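Long-range contacts in periplasmic binding protein (PDB 4MO9), which probably captures a solute, perhaps a ferric siderophore, in the cleft between two lobes and delivers it to an ABC importer: residues L43-A48 and V98-D103; G49-T54 and I145-H150; A68-S73 and P90-I95. All blocks are in the same frame, centred on the assembly; numbering follows the deposited sequence.

Contact 1. Residues L43-A48 and V98-D103; sequences LQWSGA and VGTIGD. With TMO (trimethylamine oxide), chain B.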
loop_
_atom_site.group_PDB
_atom_site.type_symbol
_atom_site.label_atom_id
_atom_site.label_comp_id
_atom_site.label_asym_id
_atom_site.label_seq_id
_atom_site.Cartn_x
_atom_site.Cartn_y
_atom_site.Cartn_z
ATOM N N LEU A 43 -1.450 1.365 -17.280
ATOM C CA LEU A 43 -1.258 1.405 -15.828
ATOM C C LEU A 43 -0.803 2.767 -15.328
ATOM O O LEU A 43 -0.027 3.461 -15.995
ATOM C CB LEU A 43 -0.202 0.379 -15.416
ATOM C CG LEU A 43 -0.488 -1.069 -15.802
ATOM C CD1 LEU A 43 0.725 -1.954 -15.469
ATOM C CD2 LEU A 43 -1.740 -1.557 -15.082
ATOM N N GLN A 44 -1.268 3.135 -14.135
ATOM C CA GLN A 44 -0.733 4.264 -13.387
ATOM C C GLN A 44 -0.561 3.839 -11.931
ATOM O O GLN A 44 -1.310 2.971 -11.443
ATOM C CB GLN A 44 -1.678 5.466 -13.451
ATOM C CG GLN A 44 -1.774 6.114 -14.808
ATOM C CD GLN A 44 -0.507 6.865 -15.188
ATOM O OE1 GLN A 44 0.252 6.423 -16.056
ATOM N NE2 GLN A 44 -0.289 8.010 -14.567
ATOM N N TRP A 45 0.409 4.458 -11.259
ATOM C CA TRP A 45 0.713 4.211 -9.835
ATOM C C TRP A 45 0.857 2.727 -9.461
ATOM O O TRP A 45 0.338 2.288 -8.431
ATOM C CB TRP A 45 -0.345 4.876 -8.935
ATOM C CG TRP A 45 -0.190 6.361 -8.839
ATOM C CD1 TRP A 45 0.583 7.166 -9.645
ATOM C CD2 TRP A 45 -0.811 7.233 -7.878
ATOM N NE1 TRP A 45 0.477 8.486 -9.231
ATOM C CE2 TRP A 45 -0.372 8.548 -8.155
ATOM C CE3 TRP A 45 -1.692 7.025 -6.808
ATOM C CZ2 TRP A 45 -0.784 9.654 -7.391
ATOM C CZ3 TRP A 45 -2.101 8.126 -6.052
ATOM C CH2 TRP A 45 -1.644 9.423 -6.350
ATOM N N SER A 46 1.575 1.961 -10.280
ATOM C CA SER A 46 1.775 0.542 -9.994
ATOM C C SER A 46 2.491 0.326 -8.658
ATOM O O SER A 46 3.522 0.951 -8.377
ATOM C CB SER A 46 2.511 -0.153 -11.142
ATOM O OG SER A 46 1.679 -0.159 -12.293
ATOM N N GLY A 47 1.919 -0.541 -7.825
ATOM C CA GLY A 47 2.487 -0.806 -6.519
ATOM C C GLY A 47 2.169 0.288 -5.520
ATOM O O GLY A 47 2.678 0.264 -4.388
ATOM N N ALA A 48 1.342 1.252 -5.927
ATOM C CA ALA A 48 1.019 2.384 -5.065
ATOM C C ALA A 48 -0.468 2.747 -5.106
ATOM O O ALA A 48 -0.833 3.932 -5.096
ATOM C CB ALA A 48 1.870 3.593 -5.443
ATOM N N VAL A 98 4.876 4.088 -20.387
ATOM C CA VAL A 98 4.177 5.379 -20.449
ATOM C C VAL A 98 4.564 6.271 -19.268
ATOM O O VAL A 98 4.999 5.777 -18.222
ATOM C CB VAL A 98 2.630 5.229 -20.458
ATOM C CG1 VAL A 98 2.174 4.481 -21.687
ATOM C CG2 VAL A 98 2.154 4.506 -19.198
ATOM N N GLY A 99 4.400 7.582 -19.427
ATOM C CA GLY A 99 4.696 8.495 -18.339
ATOM C C GLY A 99 3.688 8.373 -17.208
ATOM O O GLY A 99 2.758 7.554 -17.272
ATOM N N THR A 100 3.861 9.192 -16.173
ATOM C CA THR A 100 2.933 9.213 -15.052
ATOM C C THR A 100 2.211 10.564 -14.993
ATOM O O THR A 100 2.839 11.612 -15.137
ATOM C CB THR A 100 3.681 8.903 -13.734
ATOM O OG1 THR A 100 4.082 7.524 -13.742
ATOM C CG2 THR A 100 2.792 9.138 -12.530
ATOM N N ILE A 101 0.890 10.534 -14.813
ATOM C CA ILE A 101 0.079 11.749 -14.680
ATOM C C ILE A 101 0.628 12.608 -13.548
ATOM O O ILE A 101 0.871 12.099 -12.455
ATOM C CB ILE A 101 -1.394 11.410 -14.338
ATOM C CG1 ILE A 101 -2.065 10.680 -15.500
ATOM C CG2 ILE A 101 -2.189 12.678 -13.986
ATOM C CD1 ILE A 101 -2.293 11.569 -16.713
ATOM N N GLY A 102 0.821 13.901 -13.796
ATOM C CA GLY A 102 1.281 14.792 -12.747
ATOM C C GLY A 102 2.779 14.993 -12.821
ATOM O O GLY A 102 3.323 15.934 -12.236
ATOM N N ASP A 103 3.450 14.090 -13.527
ATOM C CA ASP A 103 4.837 14.312 -13.905
ATOM C C ASP A 103 4.843 15.024 -15.247
ATOM O O ASP A 103 3.807 15.158 -15.899
ATOM C CB ASP A 103 5.605 12.994 -14.012
ATOM C CG ASP A 103 5.902 12.378 -12.661
ATOM O OD1 ASP A 103 5.568 13.009 -11.633
ATOM O OD2 ASP A 103 6.483 11.271 -12.629
HETATM C CAA TMO B . 4.687 7.347 -5.174
HETATM N NAC TMO B . 3.710 7.637 -6.233
HETATM C CAD TMO B . 4.265 8.637 -7.157
HETATM C CAB TMO B . 3.448 6.416 -7.001
HETATM O OAE TMO B . 2.649 8.061 -5.711
HETATM O O HOH W 1 2.643 5.811 -12.282
HETATM O O HOH W 2 1.620 11.139 -9.816
#

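Contact 2. Residues G49-T54 and I145-H150; sequences GGPFFT and IYIDYH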
loop_
_atom_site.group_PDB
_atom_site.type_symbol
_atom_site.label_atom_id
_atom_site.label_comp_id
_atom_site.label_asym_id
_atom_site.label_seq_id
_atom_site.Cartn_x
_atom_site.Cartn_y
_atom_site.Cartn_z
ATOM N N GLY A 49 -1.333 1.738 -5.144
ATOM C CA GLY A 49 -2.760 2.024 -5.140
ATOM C C GLY A 49 -3.368 2.142 -6.523
ATOM O O GLY A 49 -4.589 2.301 -6.655
ATOM N N GLY A 50 -2.537 2.063 -7.564
ATOM C CA GLY A 50 -3.046 1.872 -8.921
ATOM C C GLY A 50 -3.463 0.415 -9.090
ATOM O O GLY A 50 -3.292 -0.389 -8.170
ATOM N N PRO A 51 -3.974 0.044 -10.266
ATOM C CA PRO A 51 -4.567 -1.297 -10.414
ATOM C C PRO A 51 -3.568 -2.463 -10.533
ATOM O O PRO A 51 -4.014 -3.603 -10.461
ATOM C CB PRO A 51 -5.361 -1.174 -11.719
ATOM C CG PRO A 51 -4.566 -0.174 -12.519
ATOM C CD PRO A 51 -4.138 0.856 -11.488
ATOM N N PHE A 52 -2.270 -2.200 -10.692
ATOM C CA PHE A 52 -1.310 -3.277 -11.002
ATOM C C PHE A 52 -1.447 -4.556 -10.174
ATOM O O PHE A 52 -1.578 -5.655 -10.727
ATOM C CB PHE A 52 0.137 -2.786 -10.920
ATOM C CG PHE A 52 1.146 -3.891 -11.098
ATOM C CD1 PHE A 52 1.791 -4.451 -9.996
ATOM C CD2 PHE A 52 1.430 -4.388 -12.368
ATOM C CE1 PHE A 52 2.710 -5.481 -10.162
ATOM C CE2 PHE A 52 2.351 -5.421 -12.543
ATOM C CZ PHE A 52 2.990 -5.967 -11.430
ATOM N N PHE A 53 -1.395 -4.437 -8.850
ATOM C CA PHE A 53 -1.486 -5.632 -8.008
ATOM C C PHE A 53 -2.850 -6.301 -8.127
ATOM O O PHE A 53 -2.944 -7.528 -8.109
ATOM C CB PHE A 53 -1.199 -5.304 -6.549
ATOM C CG PHE A 53 0.255 -5.409 -6.186
ATOM C CD1 PHE A 53 0.942 -4.306 -5.709
ATOM C CD2 PHE A 53 0.933 -6.610 -6.327
ATOM C CE1 PHE A 53 2.285 -4.394 -5.372
ATOM C CE2 PHE A 53 2.281 -6.707 -5.984
ATOM C CZ PHE A 53 2.952 -5.600 -5.512
ATOM N N THR A 54 -3.912 -5.508 -8.230
ATOM C CA THR A 54 -5.244 -6.092 -8.443
ATOM C C THR A 54 -5.312 -6.841 -9.773
ATOM O O THR A 54 -5.803 -7.982 -9.843
ATOM C CB THR A 54 -6.336 -5.018 -8.360
ATOM O OG1 THR A 54 -6.179 -4.298 -7.122
ATOM C CG2 THR A 54 -7.730 -5.649 -8.417
ATOM N N ILE A 145 -11.801 4.533 -15.429
ATOM C CA ILE A 145 -12.447 3.887 -14.289
ATOM C C ILE A 145 -11.743 4.311 -13.003
ATOM O O ILE A 145 -10.556 4.004 -12.806
ATOM C CB ILE A 145 -12.444 2.343 -14.433
ATOM C CG1 ILE A 145 -13.294 1.928 -15.647
ATOM C CG2 ILE A 145 -12.990 1.680 -13.190
ATOM C CD1 ILE A 145 -13.415 0.395 -15.807
ATOM N N TYR A 146 -12.444 5.029 -12.126
ATOM C CA TYR A 146 -11.798 5.486 -10.872
ATOM C C TYR A 146 -11.815 4.401 -9.806
ATOM O O TYR A 146 -12.811 3.696 -9.655
ATOM C CB TYR A 146 -12.468 6.759 -10.344
ATOM C CG TYR A 146 -12.250 7.943 -11.262
ATOM C CD1 TYR A 146 -10.959 8.362 -11.581
ATOM C CD2 TYR A 146 -13.320 8.632 -11.812
ATOM C CE1 TYR A 146 -10.747 9.434 -12.427
ATOM C CE2 TYR A 146 -13.116 9.707 -12.663
ATOM C CZ TYR A 146 -11.825 10.100 -12.961
ATOM O OH TYR A 146 -11.610 11.164 -13.806
ATOM N N ILE A 147 -10.714 4.272 -9.065
ATOM C CA ILE A 147 -10.610 3.301 -7.983
ATOM C C ILE A 147 -10.042 4.043 -6.764
ATOM O O ILE A 147 -9.543 5.167 -6.895
ATOM C CB ILE A 147 -9.679 2.132 -8.365
ATOM C CG1 ILE A 147 -8.250 2.645 -8.592
ATOM C CG2 ILE A 147 -10.194 1.402 -9.622
ATOM C CD1 ILE A 147 -7.212 1.530 -8.757
ATOM N N ASP A 148 -10.109 3.444 -5.579
ATOM C CA ASP A 148 -9.676 4.188 -4.401
ATOM C C ASP A 148 -9.325 3.258 -3.251
ATOM O O ASP A 148 -10.165 2.951 -2.392
ATOM C CB ASP A 148 -10.735 5.217 -3.960
ATOM C CG ASP A 148 -10.221 6.168 -2.875
ATOM O OD1 ASP A 148 -9.001 6.173 -2.572
ATOM O OD2 ASP A 148 -11.034 6.938 -2.317
ATOM N N TYR A 149 -8.073 2.824 -3.230
ATOM C CA TYR A 149 -7.555 2.082 -2.095
ATOM C C TYR A 149 -7.027 3.028 -1.016
ATOM O O TYR A 149 -6.801 2.603 0.128
ATOM C CB TYR A 149 -6.446 1.140 -2.565
ATOM C CG TYR A 149 -6.919 0.005 -3.452
ATOM C CD1 TYR A 149 -7.984 -0.803 -3.075
ATOM C CD2 TYR A 149 -6.303 -0.248 -4.674
ATOM C CE1 TYR A 149 -8.415 -1.853 -3.883
ATOM C CE2 TYR A 149 -6.733 -1.280 -5.503
ATOM C CZ TYR A 149 -7.786 -2.084 -5.094
ATOM O OH TYR A 149 -8.201 -3.115 -5.903
ATOM N N HIS A 150 -6.837 4.308 -1.356
ATOM C CA HIS A 150 -6.212 5.246 -0.414
ATOM C C HIS A 150 -7.169 5.641 0.697
ATOM O O HIS A 150 -6.737 6.033 1.787
ATOM C CB HIS A 150 -5.696 6.507 -1.125
ATOM C CG HIS A 150 -4.537 6.255 -2.039
ATOM N ND1 HIS A 150 -4.676 5.686 -3.289
ATOM C CD2 HIS A 150 -3.212 6.497 -1.880
ATOM C CE1 HIS A 150 -3.486 5.582 -3.858
ATOM N NE2 HIS A 150 -2.580 6.074 -3.025
HETATM O O HOH W 3 -6.262 3.693 -5.135
#

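Contact 3. Residues A68-S73 and P90-I95; sequences AGMDTS and PELAKI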
loop_
_atom_site.group_PDB
_atom_site.type_symbol
_atom_site.label_atom_id
_atom_site.label_comp_id
_atom_site.label_asym_id
_atom_site.label_seq_id
_atom_site.Cartn_x
_atom_site.Cartn_y
_atom_site.Cartn_z
ATOM N N ALA A 68 -1.433 -2.677 -22.079
ATOM C CA ALA A 68 -0.905 -2.016 -23.276
ATOM C C ALA A 68 0.203 -1.004 -22.942
ATOM O O ALA A 68 1.082 -0.729 -23.777
ATOM C CB ALA A 68 -2.021 -1.326 -24.019
ATOM N N GLY A 69 0.142 -0.440 -21.734
ATOM C CA GLY A 69 1.104 0.564 -21.315
ATOM C C GLY A 69 1.512 0.393 -19.870
ATOM O O GLY A 69 0.657 0.328 -18.970
HETATM N N MSE A 70 2.824 0.337 -19.646
HETATM C CA MSE A 70 3.397 0.112 -18.327
HETATM C C MSE A 70 3.973 1.424 -17.792
HETATM O O MSE A 70 4.758 2.083 -18.480
HETATM C CB MSE A 70 4.497 -0.953 -18.446
HETATM C CG MSE A 70 5.458 -1.052 -17.266
HETATM SE SE MSE A 70 4.597 -1.692 -15.626
HETATM C CE MSE A 70 4.021 -3.399 -16.281
ATOM N N ASP A 71 3.569 1.826 -16.590
ATOM C CA ASP A 71 4.133 3.030 -15.979
ATOM C C ASP A 71 5.490 2.687 -15.366
ATOM O O ASP A 71 5.899 1.519 -15.378
ATOM C CB ASP A 71 3.204 3.598 -14.902
ATOM C CG ASP A 71 2.949 2.614 -13.778
ATOM O OD1 ASP A 71 2.916 1.393 -14.047
ATOM O OD2 ASP A 71 2.784 3.054 -12.616
ATOM N N THR A 72 6.185 3.691 -14.833
ATOM C CA THR A 72 7.537 3.482 -14.303
ATOM C C THR A 72 7.597 3.549 -12.783
ATOM O O THR A 72 8.685 3.605 -12.198
ATOM C CB THR A 72 8.529 4.520 -14.851
ATOM O OG1 THR A 72 8.174 5.816 -14.369
ATOM C CG2 THR A 72 8.494 4.535 -16.358
ATOM N N SER A 73 6.425 3.552 -12.153
ATOM C CA SER A 73 6.323 3.616 -10.697
ATOM C C SER A 73 7.136 2.519 -9.987
ATOM O O SER A 73 7.928 2.813 -9.076
ATOM C CB SER A 73 4.844 3.576 -10.290
ATOM O OG SER A 73 4.690 3.368 -8.901
ATOM N N PRO A 90 9.158 -12.048 -17.273
ATOM C CA PRO A 90 9.995 -11.132 -18.066
ATOM C C PRO A 90 9.230 -10.314 -19.103
ATOM O O PRO A 90 9.719 -9.266 -19.531
ATOM C CB PRO A 90 11.005 -12.065 -18.752
ATOM C CG PRO A 90 10.406 -13.451 -18.648
ATOM C CD PRO A 90 9.615 -13.445 -17.371
ATOM N N GLU A 91 8.043 -10.768 -19.488
ATOM C CA GLU A 91 7.260 -10.046 -20.486
ATOM C C GLU A 91 6.839 -8.667 -19.994
ATOM O O GLU A 91 6.468 -7.808 -20.793
ATOM C CB GLU A 91 6.024 -10.850 -20.881
ATOM C CG GLU A 91 6.321 -12.146 -21.602
ATOM C CD GLU A 91 5.075 -12.986 -21.786
ATOM O OE1 GLU A 91 4.569 -13.522 -20.774
ATOM O OE2 GLU A 91 4.596 -13.096 -22.938
ATOM N N LEU A 92 6.886 -8.461 -18.682
ATOM C CA LEU A 92 6.498 -7.174 -18.108
ATOM C C LEU A 92 7.426 -6.059 -18.585
ATOM O O LEU A 92 6.993 -4.915 -18.777
ATOM C CB LEU A 92 6.509 -7.235 -16.574
ATOM C CG LEU A 92 5.390 -8.003 -15.870
ATOM C CD1 LEU A 92 5.595 -7.958 -14.359
ATOM C CD2 LEU A 92 4.017 -7.426 -16.234
ATOM N N ALA A 93 8.699 -6.402 -18.781
ATOM C CA ALA A 93 9.713 -5.427 -19.176
ATOM C C ALA A 93 9.695 -5.156 -20.682
ATOM O O ALA A 93 10.457 -4.315 -21.177
ATOM C CB ALA A 93 11.094 -5.893 -18.730
ATOM N N LYS A 94 8.826 -5.867 -21.402
ATOM C CA LYS A 94 8.682 -5.691 -22.849
ATOM C C LYS A 94 7.488 -4.802 -23.213
ATOM O O LYS A 94 7.338 -4.408 -24.367
ATOM C CB LYS A 94 8.506 -7.046 -23.542
ATOM C CG LYS A 94 9.683 -8.006 -23.454
ATOM C CD LYS A 94 9.387 -9.241 -24.301
ATOM C CE LYS A 94 10.420 -10.346 -24.122
ATOM N NZ LYS A 94 10.014 -11.576 -24.877
ATOM N N ILE A 95 6.631 -4.505 -22.240
ATOM C CA ILE A 95 5.456 -3.676 -22.492
ATOM C C ILE A 95 5.889 -2.219 -22.673
ATOM O O ILE A 95 6.686 -1.708 -21.884
ATOM C CB ILE A 95 4.443 -3.776 -21.322
ATOM C CG1 ILE A 95 3.996 -5.232 -21.116
ATOM C CG2 ILE A 95 3.236 -2.874 -21.568
ATOM C CD1 ILE A 95 3.223 -5.456 -19.806
#

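Contact 1. Residues L43-A48 and V98-D103
Trp45 and Thr100 are joined largely through water. One water accepts the backbone N-H of Trp45, 2.8 Å from N, and pairs with the hydroxyl of Thr100, 2.7 Å from OG1. A second takes the indole N-H, 2.9 Å from Trp45 NE1, and donates in turn to the carbonyl O of Ile101. Both waters lie at the edge of the indole, in its plane. Direct packing is apolar or against backbone. The Thr100 methyl CG2 meets the indole edge 4.1 Å from Trp45 NE1; it stands anti to the Thr100 backbone N, and the two side chains cross at about a right angle. The Gln44 chain, bent at chi2 (-71°), lays its carboxamide against the backbone of Gly99 to Ile101, while Val98 CG2 sits 4.0 Å from Leu43 O. Type II turns at Trp45-Ala48 and Thr100-Asp103 shape the two loops. The ligand is met on the first loop: the oxide oxygen OAE of trimethylamine oxide stands 3.9 Å above the Trp45 ring, over its centre, and the Ala48 methyl CB touches the ligand methyl CAB at 3.6 Å. The loop of Trp45 follows strand 41-42 of a parallel sheet. Leu43 rests on helix 52-59, Gln44 on strand 118-122, and Trp45 and Ile101 both on helix 123-132.

Contact 2. Residues G49-T54 and I145-H150
Thr54 and Tyr149 meet through their hydroxyls in the tightly packed half of this contact. Their oxygens OG1 and OH are 2.6 Å apart, a hydrogen bond in which either may be the donor, and the Thr54 methyl CG2 also lies 3.6 Å from Tyr149 OH. Beside them, Ile147 pushes CD1 to 3.4 Å from Gly49 O; its CG1 occupies the crowded position between the backbone N and the carbonyl carbon (chi1 63°), and CD1 also touches the Pro51 ring at CD. The edge of the Tyr149 ring faces the carbonyl oxygens of Gly49 and Gly50. At Gly49 (phi 92°) a CB would be jammed against the carbonyl O of Ala48 and would also run into His150 CE1, which already stands 3.9 Å from Gly49 CA. An alanine in place of Tyr149 would probably leave the Thr54 hydroxyl without this mate and open a gap between helix 52-59 and helix 154-168, where His157, Ser160 and Ile161 meet the tyrosine. The fold here is a parallel alpha/beta lobe: strand 143-147 is one of the two edge strands of its four-stranded sheet, opposite 67-69, and helix 52-59 follows the loop leaving strand 41-42. The looser side lies toward His150, which is partly exposed. There one water replaces direct bonds: it donates to Gly49 O (2.7 Å), accepts from Tyr149 N (2.8 Å) and lies 3.1 Å from His150 ND1. Gly49 N is hydrogen-bonded to OE2 of Glu320, and His150 also rests on Arg319.

Contact 3. Residues A68-S73 and P90-I95
Leu92 and Ile95, on and just after a short 3-10 turn, pack over the selenomethionine Met70, where the chain leaves edge strand 67-69 of the parallel sheet. The turn spans residues 90-93 and is tied by Ala93 N to Pro90 O and Lys94 N to Glu91 O. Within it Leu92 is the first residue to reach across: its methyl CD2 lies 4.0 Å from Met70 CE, and the two side chains cross obliquely. The Met70 chain leaves with CG anti to the backbone N (chi1 164°), then bends at both chi2 and chi3, which carries CE round toward the turn. Phe85 and Trp82 of helix 79-88 continue this apolar cluster, touching Leu92 and Met70 respectively. Ala93, the last residue of the turn, points its CB away from Met70 and touches Trp82; two residues on, Ile95 comes in as the main partner. Its side chain crosses that of Met70 at about a right angle and uses two of its branches: CD1 approaches Met70 CE at 4.2 Å, and CG2 lies 3.9 Å from Met70 CB. Beyond Ile95 the chain stays alongside, since Met70 makes backbone hydrogen bonds with Pro96 and Val98. This apolar packing joins the 3-10 turn to the edge of the sheet. Ile95 CG2 also settles against the backbone there, 3.8 Å from both Ala68 O and Met70 N.

Contact 1 lies between the other two and touches both. Toward contact 2, Trp45 O and Gly50 N are 3.0 Å apart, probably hydrogen-bonded, and the rings of Trp45 and His150 meet at about 65°. Toward contact 3, Ser46 is held twice, its OG 2.6 Å from Asp71 OD1 and its O 2.7 Å from Ser73 OG, both probable hydrogen bonds. Contacts 2 and 3 have centres about 17 Å apart and do not touch. The trimethylamine oxide pocket is lined by Trp45 and Ala48 of contact 1, Ser73 of contact 3 and Arg78, which is hydrogen-bonded to Ser73. The His150 side chain is about 6 Å from the ligand, that of Met70 about 12 Å.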